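Local atomic coordinates of glucokinase (Enterococcus faecalis, PDB entry 2QM1), a protein that probably phosphorylates glucose with ATP, and binds zinc and magnesium ions. Residues 98-103 against 110-115; 214-217 against 222-225. All blocks are in the same frame, centred on the assembly; numbering follows the deposited sequence. Where two conformers were deposited one is given.

Interaction 1: 98-103 against 110-115; sequences QPVKEQ and IPFALD
K101 NZ reaches F112 O through a single water, to which the ammonium group donates at 3.0 Å. The water passes a hydrogen on to F112 O at 3.1 Å, and the angle at the water is about 95°. With CG anti to the backbone N (chi1 171°) and every later torsion extended, the lysine runs alongside the phenylalanine but in the opposite direction, and K101 CE lies 3.8 Å from F112 O. At the root of the lysine, K101 CA comes within 3.5 Å of F112 CD1, so the ring also packs on the helix backbone at K101. These residues belong to a beta-alpha-beta connection of the RNase H-like fold: helix 100-108 returns the chain from strand 68-75 to the parallel strand 112-116 at the sheet's margin. E105, one turn further along the helix, accepts a hydrogen bond from F112 N. At the far end of the ring F112 CZ meets V100 CG1 at 3.9 Å, the methyl lying obliquely off the ring. V100 CB also touches L114 CD1 at 3.7 Å in one of two leucine conformers, a contact to be taken as tentative, while V47 and V86 pack on the same valine.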
loop_
_atom_site.group_PDB
_atom_site.type_symbol
_atom_site.label_atom_id
_atom_site.label_comp_id
_atom_site.label_asym_id
_atom_site.label_seq_id
_atom_site.Cartn_x
_atom_site.Cartn_y
_atom_site.Cartn_z
ATOM N N GLN B 98 -3.539 -13.292 -22.734
ATOM C CA GLN B 98 -4.260 -12.713 -23.856
ATOM C C GLN B 98 -3.659 -11.363 -24.306
ATOM O O GLN B 98 -3.496 -10.440 -23.478
ATOM C CB GLN B 98 -5.746 -12.562 -23.522
ATOM C CG GLN B 98 -6.476 -13.898 -23.191
ATOM C CD GLN B 98 -6.429 -14.892 -24.334
ATOM O OE1 GLN B 98 -6.991 -14.661 -25.425
ATOM N NE2 GLN B 98 -5.772 -16.026 -24.087
ATOM N N PRO B 99 -3.310 -11.262 -25.603
ATOM C CA PRO B 99 -2.726 -10.054 -26.208
ATOM C C PRO B 99 -3.839 -9.066 -26.576
ATOM O O PRO B 99 -3.938 -8.651 -27.728
ATOM C CB PRO B 99 -2.051 -10.594 -27.481
ATOM C CG PRO B 99 -2.893 -11.751 -27.882
ATOM C CD PRO B 99 -3.445 -12.360 -26.588
ATOM N N VAL B 100 -4.630 -8.667 -25.577
ATOM C CA VAL B 100 -5.851 -7.929 -25.814
ATOM C C VAL B 100 -5.569 -6.596 -26.473
ATOM O O VAL B 100 -6.257 -6.202 -27.385
ATOM C CB VAL B 100 -6.611 -7.658 -24.477
ATOM C CG1 VAL B 100 -7.763 -6.696 -24.693
ATOM C CG2 VAL B 100 -7.159 -8.971 -23.857
ATOM N N LYS B 101 -4.539 -5.908 -26.004
ATOM C CA LYS B 101 -4.237 -4.604 -26.536
ATOM C C LYS B 101 -3.915 -4.766 -28.013
ATOM O O LYS B 101 -4.458 -4.051 -28.872
ATOM C CB LYS B 101 -3.039 -3.974 -25.798
ATOM C CG LYS B 101 -2.547 -2.668 -26.501
ATOM C CD LYS B 101 -1.452 -1.922 -25.696
ATOM C CE LYS B 101 -0.892 -0.775 -26.535
ATOM N NZ LYS B 101 0.265 -0.138 -25.847
ATOM N N GLU B 102 -3.023 -5.720 -28.308
ATOM C CA GLU B 102 -2.635 -5.969 -29.680
ATOM C C GLU B 102 -3.850 -6.214 -30.594
ATOM O O GLU B 102 -3.945 -5.616 -31.659
ATOM C CB GLU B 102 -1.711 -7.166 -29.722
ATOM C CG GLU B 102 -0.724 -7.163 -30.848
ATOM C CD GLU B 102 0.343 -8.205 -30.574
ATOM O OE1 GLU B 102 0.050 -9.406 -30.828
ATOM O OE2 GLU B 102 1.443 -7.834 -30.073
ATOM N N GLN B 103 -4.770 -7.075 -30.165
ATOM C CA GLN B 103 -5.901 -7.457 -31.001
ATOM C C GLN B 103 -6.814 -6.265 -31.271
ATOM O O GLN B 103 -7.168 -5.978 -32.420
ATOM C CB GLN B 103 -6.640 -8.654 -30.399
ATOM C CG GLN B 103 -5.670 -9.865 -30.120
ATOM C CD GLN B 103 -6.259 -11.046 -29.335
ATOM O OE1 GLN B 103 -5.828 -12.222 -29.517
ATOM N NE2 GLN B 103 -7.197 -10.763 -28.453
ATOM N N ILE B 110 -7.566 2.702 -33.450
ATOM C CA ILE B 110 -7.607 3.794 -32.495
ATOM C C ILE B 110 -6.902 3.347 -31.206
ATOM O O ILE B 110 -7.068 2.209 -30.772
ATOM C CB ILE B 110 -9.054 4.333 -32.271
ATOM C CG1 ILE B 110 -9.546 4.115 -30.853
ATOM C CG2 ILE B 110 -10.034 3.835 -33.316
ATOM C CD1 ILE B 110 -9.559 5.355 -30.113
ATOM N N PRO B 111 -6.112 4.248 -30.594
ATOM C CA PRO B 111 -5.223 3.855 -29.483
ATOM C C PRO B 111 -5.999 3.245 -28.301
ATOM O O PRO B 111 -7.113 3.683 -27.993
ATOM C CB PRO B 111 -4.498 5.164 -29.098
ATOM C CG PRO B 111 -5.345 6.219 -29.618
ATOM C CD PRO B 111 -6.041 5.696 -30.854
ATOM N N PHE B 112 -5.397 2.242 -27.665
ATOM C CA PHE B 112 -6.070 1.379 -26.690
ATOM C C PHE B 112 -5.222 1.237 -25.428
ATOM O O PHE B 112 -4.005 1.092 -25.525
ATOM C CB PHE B 112 -6.338 -0.009 -27.342
ATOM C CG PHE B 112 -6.973 -0.998 -26.424
ATOM C CD1 PHE B 112 -6.195 -1.877 -25.697
ATOM C CD2 PHE B 112 -8.345 -0.987 -26.224
ATOM C CE1 PHE B 112 -6.778 -2.777 -24.840
ATOM C CE2 PHE B 112 -8.942 -1.904 -25.370
ATOM C CZ PHE B 112 -8.147 -2.797 -24.682
ATOM N N ALA B 113 -5.869 1.258 -24.252
ATOM C CA ALA B 113 -5.207 1.001 -23.009
ATOM C C ALA B 113 -6.116 0.113 -22.173
ATOM O O ALA B 113 -7.331 0.141 -22.319
ATOM C CB ALA B 113 -4.895 2.310 -22.257
ATOM N N LEU B 114 -5.543 -0.729 -21.333
ATOM C CA LEU B 114 -6.422 -1.526 -20.499
ATOM C C LEU B 114 -5.855 -1.664 -19.123
ATOM O O LEU B 114 -4.659 -1.479 -18.889
ATOM C CB LEU B 114 -6.711 -2.915 -21.120
ATOM C CG LEU B 114 -5.693 -4.047 -20.918
ATOM C CD1 LEU B 114 -6.103 -5.254 -21.708
ATOM C CD2 LEU B 114 -4.267 -3.631 -21.260
ATOM N N ASP B 115 -6.735 -2.017 -18.205
ATOM C CA ASP B 115 -6.330 -2.171 -16.814
ATOM C C ASP B 115 -7.254 -3.148 -16.115
ATOM O O ASP B 115 -8.208 -3.614 -16.691
ATOM C CB ASP B 115 -6.161 -0.814 -16.065
ATOM C CG ASP B 115 -5.056 -0.864 -14.974
ATOM O OD1 ASP B 115 -4.952 -1.876 -14.184
ATOM O OD2 ASP B 115 -4.261 0.103 -14.943
HETATM O O HOH W 1 -1.512 0.972 -23.752
#

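Interaction 2: 214-217 against 222-225; sequences KQAI and DVSS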
loop_
_atom_site.group_PDB
_atom_site.type_symbol
_atom_site.label_atom_id
_atom_site.label_comp_id
_atom_site.label_asym_id
_atom_site.label_seq_id
_atom_site.Cartn_x
_atom_site.Cartn_y
_atom_site.Cartn_z
ATOM N N LYS B 214 -32.469 -14.662 10.779
ATOM C CA LYS B 214 -31.915 -15.925 11.214
ATOM C C LYS B 214 -32.690 -17.091 10.554
ATOM O O LYS B 214 -32.081 -18.029 10.044
ATOM C CB LYS B 214 -31.953 -16.041 12.741
ATOM C CG LYS B 214 -31.377 -17.367 13.264
ATOM C CD LYS B 214 -31.956 -17.739 14.588
ATOM C CE LYS B 214 -32.017 -19.245 14.811
ATOM N NZ LYS B 214 -30.711 -19.961 14.795
ATOM N N GLN B 215 -34.019 -17.000 10.581
ATOM C CA GLN B 215 -34.885 -17.977 9.941
ATOM C C GLN B 215 -34.526 -18.216 8.468
ATOM O O GLN B 215 -34.384 -19.367 8.055
ATOM C CB GLN B 215 -36.338 -17.545 10.067
ATOM C CG GLN B 215 -36.929 -17.684 11.471
ATOM C CD GLN B 215 -38.450 -17.731 11.455
ATOM O OE1 GLN B 215 -39.115 -17.077 12.261
ATOM N NE2 GLN B 215 -39.008 -18.525 10.546
ATOM N N ALA B 216 -34.380 -17.141 7.685
ATOM C CA ALA B 216 -34.075 -17.292 6.255
ATOM C C ALA B 216 -32.665 -17.851 5.989
ATOM O O ALA B 216 -32.460 -18.656 5.053
ATOM C CB ALA B 216 -34.268 -16.012 5.524
ATOM N N ILE B 217 -31.690 -17.382 6.768
ATOM C CA ILE B 217 -30.325 -17.915 6.707
ATOM C C ILE B 217 -30.356 -19.424 6.994
ATOM O O ILE B 217 -29.856 -20.242 6.202
ATOM C CB ILE B 217 -29.387 -17.162 7.702
ATOM C CG1 ILE B 217 -29.116 -15.722 7.206
ATOM C CG2 ILE B 217 -28.101 -17.940 7.976
ATOM C CD1 ILE B 217 -28.297 -15.540 5.876
ATOM N N ASP B 222 -29.994 -17.488 0.139
ATOM C CA ASP B 222 -28.859 -16.641 -0.201
ATOM C C ASP B 222 -29.277 -15.180 -0.226
ATOM O O ASP B 222 -29.296 -14.511 -1.278
ATOM C CB ASP B 222 -28.272 -17.081 -1.526
ATOM C CG ASP B 222 -27.781 -18.498 -1.466
ATOM O OD1 ASP B 222 -28.397 -19.361 -2.112
ATOM O OD2 ASP B 222 -26.806 -18.743 -0.726
ATOM N N VAL B 223 -29.608 -14.707 0.972
ATOM C CA VAL B 223 -30.076 -13.349 1.198
ATOM C C VAL B 223 -29.015 -12.365 0.808
ATOM O O VAL B 223 -27.845 -12.560 1.124
ATOM C CB VAL B 223 -30.474 -13.144 2.671
ATOM C CG1 VAL B 223 -31.146 -11.791 2.830
ATOM C CG2 VAL B 223 -31.424 -14.248 3.095
ATOM N N SER B 224 -29.417 -11.313 0.101
ATOM C CA SER B 224 -28.455 -10.308 -0.334
ATOM C C SER B 224 -27.837 -9.574 0.875
ATOM O O SER B 224 -28.406 -9.577 1.966
ATOM C CB SER B 224 -29.125 -9.317 -1.279
ATOM O OG SER B 224 -29.961 -8.454 -0.543
ATOM N N SER B 225 -26.656 -8.988 0.675
ATOM C CA SER B 225 -26.007 -8.155 1.700
ATOM C C SER B 225 -26.886 -6.951 2.059
ATOM O O SER B 225 -26.983 -6.581 3.230
ATOM C CB SER B 225 -24.642 -7.667 1.220
ATOM O OG SER B 225 -23.704 -8.725 1.168
#
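No ring, amide or other flat group has a face or an edge in the meeting of A216 and I217 with V223; the contact is made by methyl groups alone. One of them, V223 CG2, serves both helix residues. It stands 4.1 Å from A216 CB and 4.4 Å from I217 CD1, and the directions to the two carbons open at about 90°, so that it is addressed from two separate quarters. The partners themselves lie 6.0 Å apart, from A216 CB to I217 CD1, and the valine methyl faces the gap between them. The valine rotamer decides which branch is used: CG2 lies anti to the carbonyl carbon and beside the backbone N, which turns it to the helix. The other branch is anti to N (chi1 -172°), and V223 CG1 remains 5.9 Å from A216 CB. No hydrogen bond links the segments, and this light van der Waals contact buries 100 Å² over both sides together.

The two segments are parts of a helix-loop-helix connection, in which helix 212-218 ends, the chain turns through a short loop, and S224 takes the N-cap position of helix 225-233. S224 OG is hydrogen-bonded to D227 OD1 within the first turn of that helix. V223, immediately before the cap, therefore packs back on the preceding helix just as the next one starts. The isoleucine reaches it by a bent route. Its CB leaves the helix to one side of the valine, and two successive torsions turned in the same sense bring CD1 closer. I217 also touches A200 of helix 193-203, and A216 touches Q221 in the turn. Just past the cap, S225 packs on V196 of helix 193-203 and on V272.

Overall arrangement
The two contacts lie on opposite sides of the chain's centre, their own centres about 41 Å apart and their nearest atoms about 24 Å apart. Along the chain they come in series, interaction 1 closing before interaction 2 opens, and they share no helix or strand. Interaction 1 sets a helix against strand 112-116, outermost within this chain in a five-stranded mixed sheet, beside 68-75, and near N116 and N119 of the magnesium site. Interaction 2 belongs to a helical region that follows the zinc ligands H169, C179, C181 and C186 and lies away from both metals. Each joins elements adjacent in the sequence of this Actin_ATPase-clan protein, a helix with the strand after it in one case and a helix with the loop after it in the other.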